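Local coordinates for malonyl CoA-acyl carrier protein transacylase (Staphylococcus aureus, PDB 3IM9), which catalyses transfer of the malonyl group from malonyl-CoA to holo acyl carrier protein, supplying malonyl-ACP for fatty acid biosynthesis, at residues A107-F112 against R228-P233; H277-G282 against T301-L306; Q22-A27 against G62-T67; V174-K179 against F206-M211; V116-K121 against E216-Y221. All coordinates share one frame; numbering follows the deposited sequence.

Interaction 1 of 5, residues A107-F112 against R228-P233; sequences ADVLSF and RDAKFP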
# COMPACT_ATOMS: atom_id res chain seq x y z
N ALA A 107 9.36 -1.83 -10.86
CA ALA A 107 10.78 -2.29 -10.81
C ALA A 107 10.92 -3.56 -11.65
O ALA A 107 12.02 -4.15 -11.62
CB ALA A 107 11.14 -2.58 -9.34
N ASP A 108 9.91 -3.98 -12.39
CA ASP A 108 9.99 -5.15 -13.26
C ASP A 108 10.26 -6.45 -12.53
O ASP A 108 10.66 -7.47 -13.15
CB ASP A 108 11.09 -4.90 -14.33
CG ASP A 108 10.56 -4.01 -15.46
OD1 ASP A 108 9.28 -3.84 -15.55
OD2 ASP A 108 11.38 -3.41 -16.22
N VAL A 109 9.90 -6.48 -11.24
CA VAL A 109 9.80 -7.77 -10.55
C VAL A 109 8.72 -8.65 -11.10
O VAL A 109 8.81 -9.86 -11.16
CB VAL A 109 9.65 -7.51 -9.00
CG1 VAL A 109 9.39 -8.84 -8.33
CG2 VAL A 109 10.85 -6.76 -8.47
N LEU A 110 7.56 -8.04 -11.37
CA LEU A 110 6.42 -8.72 -11.88
C LEU A 110 5.91 -7.91 -13.10
O LEU A 110 6.00 -6.69 -13.07
CB LEU A 110 5.24 -8.73 -10.88
CG LEU A 110 5.46 -9.63 -9.66
CD1 LEU A 110 4.22 -9.34 -8.69
CD2 LEU A 110 5.52 -11.16 -9.97
N SER A 111 5.37 -8.63 -14.07
CA SER A 111 4.67 -7.94 -15.16
C SER A 111 3.28 -7.44 -14.62
O SER A 111 2.75 -8.05 -13.61
CB SER A 111 4.41 -8.86 -16.37
OG SER A 111 3.47 -9.91 -16.06
N PHE A 112 2.69 -6.47 -15.31
CA PHE A 112 1.40 -5.99 -14.81
C PHE A 112 0.38 -7.14 -14.82
O PHE A 112 -0.41 -7.27 -13.89
CB PHE A 112 0.87 -4.86 -15.74
CG PHE A 112 -0.51 -4.46 -15.36
CD1 PHE A 112 -0.74 -3.72 -14.13
CD2 PHE A 112 -1.60 -4.93 -16.10
CE1 PHE A 112 -2.07 -3.47 -13.77
CE2 PHE A 112 -2.91 -4.63 -15.74
CZ PHE A 112 -3.13 -3.90 -14.50
N ARG A 228 11.05 -11.76 -11.03
CA ARG A 228 12.37 -11.31 -11.43
C ARG A 228 13.05 -10.46 -10.46
O ARG A 228 12.41 -9.82 -9.60
CB ARG A 228 12.27 -10.56 -12.78
CG ARG A 228 11.81 -11.49 -13.91
CD ARG A 228 11.69 -10.74 -15.21
NE ARG A 228 10.66 -9.71 -15.13
CZ ARG A 228 9.33 -9.90 -15.22
NH1 ARG A 228 8.78 -11.13 -15.40
NH2 ARG A 228 8.54 -8.86 -15.16
N ASP A 229 14.36 -10.30 -10.58
CA ASP A 229 15.06 -9.31 -9.75
C ASP A 229 14.54 -7.89 -10.02
O ASP A 229 14.02 -7.63 -11.10
CB ASP A 229 16.57 -9.38 -9.98
CG ASP A 229 17.20 -10.63 -9.41
OD1 ASP A 229 16.65 -11.19 -8.44
OD2 ASP A 229 18.25 -11.07 -9.93
N ALA A 230 14.67 -6.98 -9.05
CA ALA A 230 14.17 -5.60 -9.25
C ALA A 230 15.25 -4.80 -10.01
O ALA A 230 16.47 -4.91 -9.64
CB ALA A 230 13.91 -4.97 -7.87
N LYS A 231 14.82 -3.92 -10.90
CA LYS A 231 15.76 -3.04 -11.59
C LYS A 231 16.26 -1.87 -10.75
O LYS A 231 17.31 -1.25 -11.06
CB LYS A 231 15.09 -2.55 -12.88
CG LYS A 231 15.05 -3.57 -14.03
CD LYS A 231 14.40 -2.90 -15.29
CE LYS A 231 14.39 -3.74 -16.60
NZ LYS A 231 14.32 -5.15 -16.28
N PHE A 232 15.60 -1.56 -9.62
CA PHE A 232 16.08 -0.56 -8.65
C PHE A 232 15.41 -1.06 -7.33
O PHE A 232 14.42 -1.82 -7.43
CB PHE A 232 15.72 0.91 -9.03
CG PHE A 232 14.30 1.08 -9.54
CD1 PHE A 232 14.01 0.97 -10.91
CD2 PHE A 232 13.21 1.30 -8.64
CE1 PHE A 232 12.73 1.10 -11.41
CE2 PHE A 232 11.89 1.40 -9.16
CZ PHE A 232 11.61 1.26 -10.49
N PRO A 233 15.97 -0.66 -6.17
CA PRO A 233 15.50 -1.28 -4.90
C PRO A 233 14.02 -0.90 -4.56
O PRO A 233 13.60 0.24 -4.68
CB PRO A 233 16.40 -0.68 -3.83
CG PRO A 233 17.76 -0.23 -4.62
CD PRO A 233 17.17 0.18 -5.98
O HOH W 1 13.59 -7.41 -13.91
O HOH W 2 6.15 -11.43 -13.77

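Interaction 2 of 5, residues H277-G282 against T301-L306; sequences HFIEIG and TSIQTL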
# COMPACT_ATOMS: atom_id res chain seq x y z
N HIS A 277 13.01 13.62 -2.88
CA HIS A 277 11.82 13.90 -3.71
C HIS A 277 11.06 12.54 -3.81
O HIS A 277 11.60 11.52 -4.21
CB HIS A 277 12.27 14.32 -5.12
CG HIS A 277 11.12 14.78 -6.02
ND1 HIS A 277 11.26 15.01 -7.38
CD2 HIS A 277 9.81 15.06 -5.73
CE1 HIS A 277 10.10 15.40 -7.88
NE2 HIS A 277 9.20 15.43 -6.91
N PHE A 278 9.81 12.59 -3.34
CA PHE A 278 8.94 11.42 -3.46
C PHE A 278 7.83 11.81 -4.43
O PHE A 278 7.15 12.83 -4.24
CB PHE A 278 8.31 11.13 -2.07
CG PHE A 278 9.31 10.61 -1.05
CD1 PHE A 278 10.00 11.54 -0.21
CD2 PHE A 278 9.52 9.27 -0.94
CE1 PHE A 278 10.93 11.06 0.74
CE2 PHE A 278 10.43 8.74 0.03
CZ PHE A 278 11.13 9.67 0.85
N ILE A 279 7.55 10.92 -5.34
CA ILE A 279 6.49 11.10 -6.35
C ILE A 279 5.50 9.98 -6.09
O ILE A 279 5.74 8.81 -6.35
CB ILE A 279 7.05 10.96 -7.72
CG1 ILE A 279 8.14 12.06 -7.93
CG2 ILE A 279 5.89 11.18 -8.81
CD1 ILE A 279 8.81 11.96 -9.41
N GLU A 280 4.31 10.43 -5.62
CA GLU A 280 3.14 9.50 -5.41
C GLU A 280 2.35 9.36 -6.69
O GLU A 280 2.06 10.35 -7.39
CB GLU A 280 2.34 10.07 -4.27
CG GLU A 280 1.18 9.06 -3.84
CD GLU A 280 0.45 9.54 -2.63
OE1 GLU A 280 0.63 10.68 -2.14
OE2 GLU A 280 -0.32 8.68 -2.12
N ILE A 281 2.02 8.12 -7.05
CA ILE A 281 1.38 7.87 -8.36
C ILE A 281 0.16 6.95 -8.07
O ILE A 281 0.30 5.77 -7.67
CB ILE A 281 2.37 7.14 -9.33
CG1 ILE A 281 3.57 8.10 -9.51
CG2 ILE A 281 1.65 6.78 -10.66
CD1 ILE A 281 4.71 7.37 -10.35
N GLY A 282 -1.05 7.52 -8.29
CA GLY A 282 -2.26 6.77 -7.91
C GLY A 282 -3.31 7.82 -7.57
O GLY A 282 -3.08 9.01 -7.61
N THR A 301 5.62 15.29 -4.86
CA THR A 301 4.84 15.44 -6.05
C THR A 301 3.75 14.39 -6.09
O THR A 301 4.03 13.23 -5.76
CB THR A 301 5.74 15.27 -7.30
OG1 THR A 301 6.71 16.36 -7.28
CG2 THR A 301 4.89 15.32 -8.60
N SER A 302 2.52 14.78 -6.49
CA SER A 302 1.45 13.78 -6.61
C SER A 302 1.00 13.73 -8.08
O SER A 302 0.71 14.82 -8.65
CB SER A 302 0.24 14.15 -5.70
OG SER A 302 -0.92 13.44 -6.14
N ILE A 303 0.93 12.52 -8.65
CA ILE A 303 0.41 12.24 -10.00
C ILE A 303 -0.87 11.46 -9.87
O ILE A 303 -0.81 10.28 -9.46
CB ILE A 303 1.44 11.48 -10.91
CG1 ILE A 303 2.79 12.20 -10.89
CG2 ILE A 303 0.90 11.24 -12.33
CD1 ILE A 303 2.79 13.49 -11.51
N GLN A 304 -1.99 12.12 -10.15
CA GLN A 304 -3.34 11.51 -9.95
C GLN A 304 -4.11 11.43 -11.28
O GLN A 304 -4.87 10.49 -11.49
CB GLN A 304 -4.17 12.33 -8.95
CG GLN A 304 -3.59 12.37 -7.56
CD GLN A 304 -4.40 13.23 -6.64
OE1 GLN A 304 -3.85 14.03 -5.87
NE2 GLN A 304 -5.66 13.00 -6.64
N THR A 305 -3.86 12.41 -12.16
CA THR A 305 -4.72 12.53 -13.35
C THR A 305 -3.93 12.53 -14.62
O THR A 305 -2.71 12.73 -14.59
CB THR A 305 -5.42 13.92 -13.27
OG1 THR A 305 -4.49 14.99 -13.37
CG2 THR A 305 -6.27 14.09 -11.92
N LEU A 306 -4.66 12.44 -15.73
CA LEU A 306 -4.04 12.61 -17.07
C LEU A 306 -3.40 13.99 -17.18
O LEU A 306 -2.31 14.13 -17.74
CB LEU A 306 -5.12 12.40 -18.13
CG LEU A 306 -4.52 12.50 -19.55
CD1 LEU A 306 -3.38 11.48 -19.82
CD2 LEU A 306 -5.70 12.32 -20.46
O HOH W 3 -0.91 10.72 -6.11

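Interaction 3 of 5, residues Q22-A27 against G62-T67; sequences QKVGMA and GKLGET. With ACT (acetate ion), chain C.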
# COMPACT_ATOMS: atom_id res chain seq x y z
N GLN A 22 -8.67 4.67 -2.88
CA GLN A 22 -9.54 4.51 -4.06
C GLN A 22 -10.64 5.61 -4.07
O GLN A 22 -11.03 6.11 -2.98
CB GLN A 22 -10.18 3.11 -4.08
CG GLN A 22 -11.24 2.81 -2.97
CD GLN A 22 -10.66 2.47 -1.64
OE1 GLN A 22 -9.45 2.40 -1.39
NE2 GLN A 22 -11.60 2.30 -0.70
N LYS A 23 -11.23 5.81 -5.23
CA LYS A 23 -12.39 6.69 -5.36
C LYS A 23 -13.12 6.33 -6.60
O LYS A 23 -12.44 6.03 -7.61
CB LYS A 23 -12.00 8.18 -5.40
CG LYS A 23 -11.02 8.58 -6.48
CD LYS A 23 -10.83 10.15 -6.31
CE LYS A 23 -10.35 10.81 -7.60
NZ LYS A 23 -11.28 10.55 -8.79
N VAL A 24 -14.47 6.34 -6.54
CA VAL A 24 -15.23 6.13 -7.74
C VAL A 24 -14.90 7.22 -8.75
O VAL A 24 -14.82 8.43 -8.45
CB VAL A 24 -16.74 6.07 -7.49
CG1 VAL A 24 -17.44 5.78 -8.85
CG2 VAL A 24 -17.02 5.02 -6.42
N GLY A 25 -14.58 6.76 -9.96
CA GLY A 25 -14.18 7.65 -11.06
C GLY A 25 -12.68 7.49 -11.36
O GLY A 25 -12.17 8.03 -12.36
N MET A 26 -11.95 6.78 -10.50
CA MET A 26 -10.49 6.64 -10.65
C MET A 26 -10.12 6.07 -12.02
O MET A 26 -10.65 5.02 -12.45
CB MET A 26 -9.90 5.80 -9.52
CG MET A 26 -10.51 4.38 -9.46
SD MET A 26 -10.06 3.50 -7.90
CE MET A 26 -8.30 3.10 -8.22
N ALA A 27 -9.21 6.82 -12.68
CA ALA A 27 -8.65 6.47 -14.02
C ALA A 27 -9.62 6.75 -15.16
O ALA A 27 -9.23 6.46 -16.32
CB ALA A 27 -8.08 4.98 -14.04
N GLY A 62 -21.58 -0.65 -5.87
CA GLY A 62 -20.97 -0.14 -4.62
C GLY A 62 -19.96 -1.12 -4.00
O GLY A 62 -19.91 -1.28 -2.74
N LYS A 63 -19.15 -1.77 -4.84
CA LYS A 63 -18.18 -2.77 -4.39
C LYS A 63 -16.69 -2.34 -4.56
O LYS A 63 -15.77 -3.15 -4.30
CB LYS A 63 -18.40 -4.14 -5.07
CG LYS A 63 -18.20 -4.06 -6.58
CD LYS A 63 -18.33 -5.44 -7.19
CE LYS A 63 -18.01 -5.51 -8.70
NZ LYS A 63 -18.97 -4.84 -9.57
N LEU A 64 -16.48 -1.11 -4.98
CA LEU A 64 -15.07 -0.65 -5.22
C LEU A 64 -14.24 -0.72 -3.92
O LEU A 64 -13.06 -1.04 -3.96
CB LEU A 64 -15.04 0.77 -5.85
CG LEU A 64 -13.60 1.32 -6.04
CD1 LEU A 64 -12.79 0.41 -7.05
CD2 LEU A 64 -13.63 2.75 -6.66
N GLY A 65 -14.88 -0.47 -2.78
CA GLY A 65 -14.17 -0.50 -1.49
C GLY A 65 -14.05 -1.86 -0.85
O GLY A 65 -13.44 -1.91 0.25
N GLU A 66 -14.52 -2.94 -1.50
CA GLU A 66 -14.32 -4.30 -0.97
C GLU A 66 -12.97 -4.72 -1.53
O GLU A 66 -12.79 -4.76 -2.77
CB GLU A 66 -15.45 -5.23 -1.44
CG GLU A 66 -16.82 -4.66 -0.93
CD GLU A 66 -18.06 -5.30 -1.51
OE1 GLU A 66 -17.93 -6.34 -2.16
OE2 GLU A 66 -19.20 -4.77 -1.32
N THR A 67 -12.04 -5.04 -0.63
CA THR A 67 -10.59 -5.20 -0.99
C THR A 67 -10.30 -6.19 -2.12
O THR A 67 -9.32 -5.97 -2.86
CB THR A 67 -9.81 -5.52 0.29
OG1 THR A 67 -8.43 -5.20 0.05
CG2 THR A 67 -9.99 -6.94 0.76
C ACT C . -12.01 -4.68 2.83
O ACT C . -12.76 -5.19 2.01
OXT ACT C . -11.64 -5.49 3.72
CH3 ACT C . -11.56 -3.26 2.79

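Interaction 4 of 5, residues V174-K179 against F206-M211; sequences VVSGHK and FHSSLM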
# COMPACT_ATOMS: atom_id res chain seq x y z
N VAL A 174 -2.31 2.38 12.75
CA VAL A 174 -3.49 1.52 12.66
C VAL A 174 -3.15 0.25 13.36
O VAL A 174 -2.09 -0.29 13.16
CB VAL A 174 -3.80 1.24 11.15
CG1 VAL A 174 -5.11 0.40 11.05
CG2 VAL A 174 -4.02 2.53 10.35
N VAL A 175 -4.11 -0.20 14.21
CA VAL A 175 -3.94 -1.44 14.93
C VAL A 175 -4.93 -2.49 14.35
O VAL A 175 -5.90 -2.14 13.65
CB VAL A 175 -4.19 -1.31 16.42
CG1 VAL A 175 -3.12 -0.27 17.00
CG2 VAL A 175 -5.60 -0.81 16.73
N SER A 176 -4.63 -3.77 14.59
CA SER A 176 -5.43 -4.84 13.99
C SER A 176 -5.49 -6.05 14.87
O SER A 176 -4.55 -6.35 15.61
CB SER A 176 -4.72 -5.21 12.67
OG SER A 176 -5.44 -6.18 11.99
N GLY A 177 -6.60 -6.78 14.79
CA GLY A 177 -6.65 -8.04 15.58
C GLY A 177 -8.09 -8.43 15.84
O GLY A 177 -9.01 -8.15 15.04
N HIS A 178 -8.33 -9.16 16.94
CA HIS A 178 -9.73 -9.59 17.21
C HIS A 178 -10.66 -8.42 17.37
O HIS A 178 -10.32 -7.44 18.07
CB HIS A 178 -9.70 -10.44 18.49
CG HIS A 178 -9.12 -11.80 18.23
ND1 HIS A 178 -7.82 -12.11 18.58
CD2 HIS A 178 -9.62 -12.90 17.60
CE1 HIS A 178 -7.55 -13.34 18.19
NE2 HIS A 178 -8.63 -13.85 17.60
N LYS A 179 -11.87 -8.52 16.77
CA LYS A 179 -12.78 -7.35 16.78
C LYS A 179 -13.20 -6.96 18.20
O LYS A 179 -13.39 -5.77 18.45
CB LYS A 179 -13.95 -7.65 15.82
CG LYS A 179 -14.91 -6.40 15.74
CD LYS A 179 -15.99 -6.67 14.72
CE LYS A 179 -16.80 -5.37 14.47
NZ LYS A 179 -17.59 -4.95 15.70
N PHE A 206 -6.28 -7.38 9.13
CA PHE A 206 -5.15 -7.34 8.17
C PHE A 206 -3.86 -6.86 8.82
O PHE A 206 -3.86 -6.04 9.78
CB PHE A 206 -5.48 -6.49 6.93
CG PHE A 206 -6.79 -6.90 6.25
CD1 PHE A 206 -7.18 -8.25 6.20
CD2 PHE A 206 -7.60 -5.91 5.69
CE1 PHE A 206 -8.44 -8.63 5.58
CE2 PHE A 206 -8.79 -6.28 5.02
CZ PHE A 206 -9.20 -7.63 5.02
N HIS A 207 -2.75 -7.37 8.32
CA HIS A 207 -1.40 -7.02 8.83
C HIS A 207 -1.25 -7.30 10.33
O HIS A 207 -0.44 -6.68 11.01
CB HIS A 207 -1.01 -5.55 8.48
CG HIS A 207 -0.85 -5.38 7.03
ND1 HIS A 207 0.19 -6.00 6.34
CD2 HIS A 207 -1.64 -4.79 6.13
CE1 HIS A 207 0.07 -5.67 5.05
NE2 HIS A 207 -1.04 -4.96 4.90
N SER A 208 -1.99 -8.28 10.81
CA SER A 208 -1.77 -8.85 12.17
C SER A 208 -1.36 -10.31 11.99
O SER A 208 -1.54 -10.97 10.91
CB SER A 208 -3.06 -8.75 12.99
OG SER A 208 -3.94 -9.87 12.67
N SER A 209 -0.78 -10.86 13.05
CA SER A 209 -0.34 -12.29 13.06
C SER A 209 -1.51 -13.28 12.76
O SER A 209 -1.26 -14.41 12.27
CB SER A 209 0.33 -12.57 14.43
OG SER A 209 -0.63 -12.38 15.46
N LEU A 210 -2.78 -12.83 12.95
CA LEU A 210 -3.89 -13.68 12.57
C LEU A 210 -3.93 -14.02 11.06
O LEU A 210 -4.46 -15.06 10.70
CB LEU A 210 -5.23 -13.05 12.97
CG LEU A 210 -5.41 -12.81 14.53
CD1 LEU A 210 -6.66 -12.04 14.77
CD2 LEU A 210 -5.47 -14.22 15.16
N MET A 211 -3.30 -13.15 10.21
CA MET A 211 -3.37 -13.40 8.77
C MET A 211 -2.45 -14.56 8.33
O MET A 211 -2.42 -14.90 7.16
CB MET A 211 -3.03 -12.13 8.02
CG MET A 211 -4.06 -10.96 8.30
SD MET A 211 -5.78 -11.46 8.00
CE MET A 211 -5.75 -11.78 6.16

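Interaction 5 of 5, residues V116-K121 against E216-Y221; sequences VKIVRK and EDFSSY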
# COMPACT_ATOMS: atom_id res chain seq x y z
N VAL A 116 -1.60 -8.20 -11.49
CA VAL A 116 -3.05 -7.91 -11.31
C VAL A 116 -3.79 -9.20 -10.87
O VAL A 116 -4.70 -9.19 -10.05
CB VAL A 116 -3.71 -7.20 -12.56
CG1 VAL A 116 -4.05 -8.21 -13.68
CG2 VAL A 116 -4.96 -6.47 -12.08
N LYS A 117 -3.29 -10.35 -11.38
CA LYS A 117 -3.88 -11.64 -10.96
C LYS A 117 -3.46 -11.92 -9.53
O LYS A 117 -4.34 -12.37 -8.71
CB LYS A 117 -3.37 -12.79 -11.88
CG LYS A 117 -3.79 -12.61 -13.38
CD LYS A 117 -3.01 -13.50 -14.30
CE LYS A 117 -3.57 -13.38 -15.70
NZ LYS A 117 -2.62 -14.14 -16.68
N ILE A 118 -2.19 -11.63 -9.21
CA ILE A 118 -1.72 -11.90 -7.86
C ILE A 118 -2.51 -11.05 -6.80
O ILE A 118 -2.93 -11.58 -5.75
CB ILE A 118 -0.21 -11.58 -7.74
CG1 ILE A 118 0.45 -12.80 -8.44
CG2 ILE A 118 0.23 -11.51 -6.26
CD1 ILE A 118 1.91 -12.50 -8.74
N VAL A 119 -2.74 -9.75 -7.11
CA VAL A 119 -3.39 -8.95 -6.08
C VAL A 119 -4.89 -9.21 -6.06
O VAL A 119 -5.54 -9.06 -4.97
CB VAL A 119 -3.12 -7.43 -6.24
CG1 VAL A 119 -1.63 -7.16 -6.13
CG2 VAL A 119 -3.76 -6.77 -7.49
N ARG A 120 -5.52 -9.66 -7.18
CA ARG A 120 -6.86 -10.11 -7.07
C ARG A 120 -6.95 -11.32 -6.11
O ARG A 120 -7.87 -11.35 -5.27
CB ARG A 120 -7.38 -10.48 -8.53
CG ARG A 120 -8.73 -11.26 -8.55
CD ARG A 120 -9.82 -10.38 -8.02
NE ARG A 120 -11.13 -10.96 -8.44
CZ ARG A 120 -12.29 -10.46 -8.08
NH1 ARG A 120 -12.35 -9.38 -7.27
NH2 ARG A 120 -13.47 -11.02 -8.54
N LYS A 121 -6.04 -12.32 -6.24
CA LYS A 121 -6.10 -13.41 -5.30
C LYS A 121 -5.78 -12.94 -3.86
O LYS A 121 -6.46 -13.40 -2.97
CB LYS A 121 -5.01 -14.47 -5.73
CG LYS A 121 -5.00 -15.76 -4.83
CD LYS A 121 -6.23 -16.58 -4.91
CE LYS A 121 -6.25 -17.38 -6.18
NZ LYS A 121 -7.32 -18.50 -6.14
N GLU A 216 -0.34 -20.07 3.41
CA GLU A 216 -0.08 -21.19 2.49
C GLU A 216 -0.78 -21.02 1.15
O GLU A 216 -0.14 -21.32 0.11
CB GLU A 216 -0.52 -22.55 3.10
CG GLU A 216 0.34 -23.09 4.20
CD GLU A 216 -0.49 -24.08 5.03
OE1 GLU A 216 -0.89 -25.16 4.49
OE2 GLU A 216 -0.81 -23.71 6.21
N ASP A 217 -2.03 -20.60 1.16
CA ASP A 217 -2.78 -20.45 -0.07
C ASP A 217 -2.12 -19.36 -0.96
O ASP A 217 -1.98 -19.50 -2.20
CB ASP A 217 -4.23 -20.04 0.20
CG ASP A 217 -5.07 -21.21 0.77
OD1 ASP A 217 -4.63 -22.37 0.63
OD2 ASP A 217 -6.16 -20.99 1.35
N PHE A 218 -1.68 -18.29 -0.32
CA PHE A 218 -1.06 -17.22 -1.08
C PHE A 218 0.30 -17.64 -1.65
O PHE A 218 0.58 -17.38 -2.85
CB PHE A 218 -0.94 -15.93 -0.25
CG PHE A 218 -0.54 -14.73 -1.09
CD1 PHE A 218 0.66 -14.12 -0.87
CD2 PHE A 218 -1.39 -14.27 -2.11
CE1 PHE A 218 1.07 -12.94 -1.62
CE2 PHE A 218 -1.02 -13.16 -2.90
CZ PHE A 218 0.19 -12.49 -2.65
N SER A 219 1.14 -18.28 -0.83
CA SER A 219 2.43 -18.80 -1.32
C SER A 219 2.24 -19.76 -2.45
O SER A 219 3.01 -19.63 -3.44
CB SER A 219 3.25 -19.52 -0.24
OG SER A 219 3.51 -18.68 0.81
N SER A 220 1.22 -20.61 -2.39
CA SER A 220 0.97 -21.55 -3.47
C SER A 220 0.61 -20.85 -4.80
O SER A 220 1.15 -21.17 -5.90
CB SER A 220 -0.13 -22.52 -3.09
OG SER A 220 -0.30 -23.39 -4.19
N TYR A 221 -0.28 -19.89 -4.74
CA TYR A 221 -0.67 -19.16 -5.95
C TYR A 221 0.47 -18.36 -6.58
O TYR A 221 0.60 -18.35 -7.77
CB TYR A 221 -1.85 -18.20 -5.67
CG TYR A 221 -2.47 -17.63 -6.92
CD1 TYR A 221 -3.11 -18.42 -7.81
CD2 TYR A 221 -2.40 -16.28 -7.19
CE1 TYR A 221 -3.68 -17.89 -8.92
CE2 TYR A 221 -2.98 -15.74 -8.30
CZ TYR A 221 -3.60 -16.52 -9.18
OH TYR A 221 -4.17 -15.95 -10.26
O HOH W 4 -6.37 -14.06 -9.56

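Interaction 1 of 5, residues A107-F112 against R228-P233
The methyl group of Ala107 lies over one face of the Phe232 ring, offset toward its rim, with CB 4.2 Å from the ring centroid in a CH-pi contact. The same CB meets Ala230 CB at 3.9 Å, and Val109 CG2 touches that Ala230 CB as well. Two backbone bonds hold the loops together: Lys231 N donates to Ala107 O (2.9 Å), and Arg228 N to Val109 O. The contact thus joins the turn between helices 99-106 and 112-128 of the acyltransferase fold to the loop that runs from helix 215-222 into strand 234-235. Lys231 and Asp108 form a salt bridge (NZ to OD2, 3.4 Å), their side chains crossing at a slant. The Arg228 chain bends at chi3 (-64°), which turns NE back toward Asp108 O, and the guanidinium lies over Val109 O; NE makes a weak bond to Asp108 O (3.0 Å, 127°). One water donates to both Asp108 O and Asp229 O, and a second accepts from Ser111 N.

Interaction 2 of 5, residues H277-G282 against T301-L306
His277 holds CG anti to its backbone N (chi1 -174°), and Thr301 turns OG1 anti to its carbonyl carbon (chi1 -64°), which together bring imidazole and hydroxyl into contact. His277 NE2 and Thr301 OG1 share a nearly straight hydrogen bond of 2.7 Å, the oxygen lying at the ring edge in the ring plane; either atom could be the donor. Ile279 CG1 lies over one face of the same ring, toward its rim. Beyond this pair the backbones form a parallel ladder: Thr301 N donates to Phe278 O (3.0 Å), Glu280 N to Thr301 O (2.8 Å), Ile303 N to Glu280 O (2.8 Å) and Gly282 N to Ile303 O (3.0 Å). Ile279, Ile281, Thr301 and Ile303 project from one face of the sheet, where Ile279 CG2 and Ile303 CG1 lie side by side at 3.9 Å beneath helix 306-312. Glu280 and Ser302 occupy the other face; the Glu280 carboxylate is bonded to Ser288 OG and Leu287 N of helix 286-294. A water bonds Ser302 OG (2.7 Å) and Gly282 O, where the strands end. The pairing of neighbouring parallel strands, joined through helix 286-294, is that of a beta-alpha-beta unit at the edge of the four-stranded parallel sheet.

Interaction 3 of 5, residues Q22-A27 against G62-T67
Leu64 pushes its CD2 methyl into the type II beta turn Lys23 to Met26, while it sits itself in a type I turn, Lys63 to Glu66, just before helix 67-84. The apolar contacts carry the interface. CD2 of Leu64 lies 3.9 Å from Met26 SD and 4.1 Å from Val24 CG2, both side chains slanting across it, and 3.6 Å from Lys23 O. With CG anti to its backbone N (chi1 177°), Leu64 also brings CG to 4.1 Å from Gln22 CG, and these two side chains slide past each other in opposite directions. Helices 52-57 and 67-84 add Thr55 and Ala73 to the packing round Leu64. Hydrogen bonds work within each loop and not between them: Met26 N to Lys23 O and Glu66 N to Lys63 O close the turns, and Gln22 OE1 accepts from Gly20 N. An acetate, probably from the crystallisation liquor, is bonded to Ser203 N, and its O accepts a nearly straight bond from Thr67 N (2.7 Å, 172°).

Interaction 4 of 5, residues V174-K179 against F206-M211
Leu210 stands over the face of the His178 imidazole, the two side chains crossing at about a right angle. This packs the chain leading from strand 172-176, of the mixed five-stranded sheet of the acyltransferase fold, into helix 179-188 against the loop that carries His207, the active-site histidine by similarity. The CH-pi contact is well centred: Leu210 CD1 lies 3.9 Å from the ring centroid and 13° off its normal, and CD2 approaches His178 CE1 at 3.8 Å. His178 is fixed from elsewhere, as its ND1 is bonded to Ile161 N. Gly177, between Ser176 and His178, brings its carbonyl carbon to 4.0 Å from Leu210 CD1. Ser176 points toward the loop with OG anti to its backbone N (chi1 -177°), and Ser208 meets it with CB 3.6 Å from that OG. Ser208 OG accepts from Leu210 N at 3.2 Å, an ST turn that starts the 3-10 segment 209-211, and is also bonded to Pro205 O. Just before Ser208, His207 NE2 is hydrogen-bonded to OG of Ser97, the active-site serine by similarity, and ND1 to Ser259 O. One residue before this histidine, Phe206 O accepts from Ser176 OG at 2.7 Å, the donor 36° above the carbonyl plane.

Interaction 5 of 5, residues V116-K121 against E216-Y221
Lys121 spreads its aliphatic chain over one face of the Tyr221 ring. CE sits above the ring centre, 3.7 Å from the centroid and 13° off the normal, a CH-pi contact, while CB and CG each approach CD2 at 3.5 Å. The ammonium lies farther out: NZ is 4.9 Å from the centroid, an off-centre cation-pi pair. Bends at chi2 (65°) and chi3 (77°) fold CD and CE back over the ring. At the phenol end, Tyr221 OH packs 3.6 Å from Lys117 CB and shares a water with Lys117 O, to which the water donates (2.8 Å). Beside this pair, Ile118 CG2 meets Phe218 CZ at 3.7 Å, the two side chains crossing at about a right angle.

Behind the first shell, the rings come from one flank of helix 215-222, packed on helix 112-128; segments 216-221 and 116-121 of these helices run nearly antiparallel, their axes 10.6 Å apart at the closest. Phe225 stacks edge-to-face on Tyr221 and also touches Ile118. Tyr101 borders both Ile118 and Phe218, and with Arg122, Met253 and Gln256 it makes up the site of the calcium ion, which is about 4 Å from the Phe218 side chain. No direct hydrogen bond joins the two segments, which implies cohesion mainly from dispersion, helped by the water and perhaps by weak attraction between ammonium and ring.

In the fold
From the N terminus, interaction 3 closes first, joining the loop after strand 11-16 to the entry of helix 67-84. Interaction 1 then opens after helix 99-106 and closes at 228-233, a long loop that encloses interaction 5; interaction 5 in turn encloses interaction 4, so the three are nested without crossing. Interaction 2 follows in series near the C terminus, within the four-stranded parallel sheet. Interactions 1 and 5 touch, Leu110 CD1 lying 3.9 Å from Ile118 CD1, where helix 112-128 leads from one to the other. Interaction 4 ties the mixed sheet to the loop before helix 215-222, its centre about 29 Å from that of interaction 2, on the opposite side of the chain's centre.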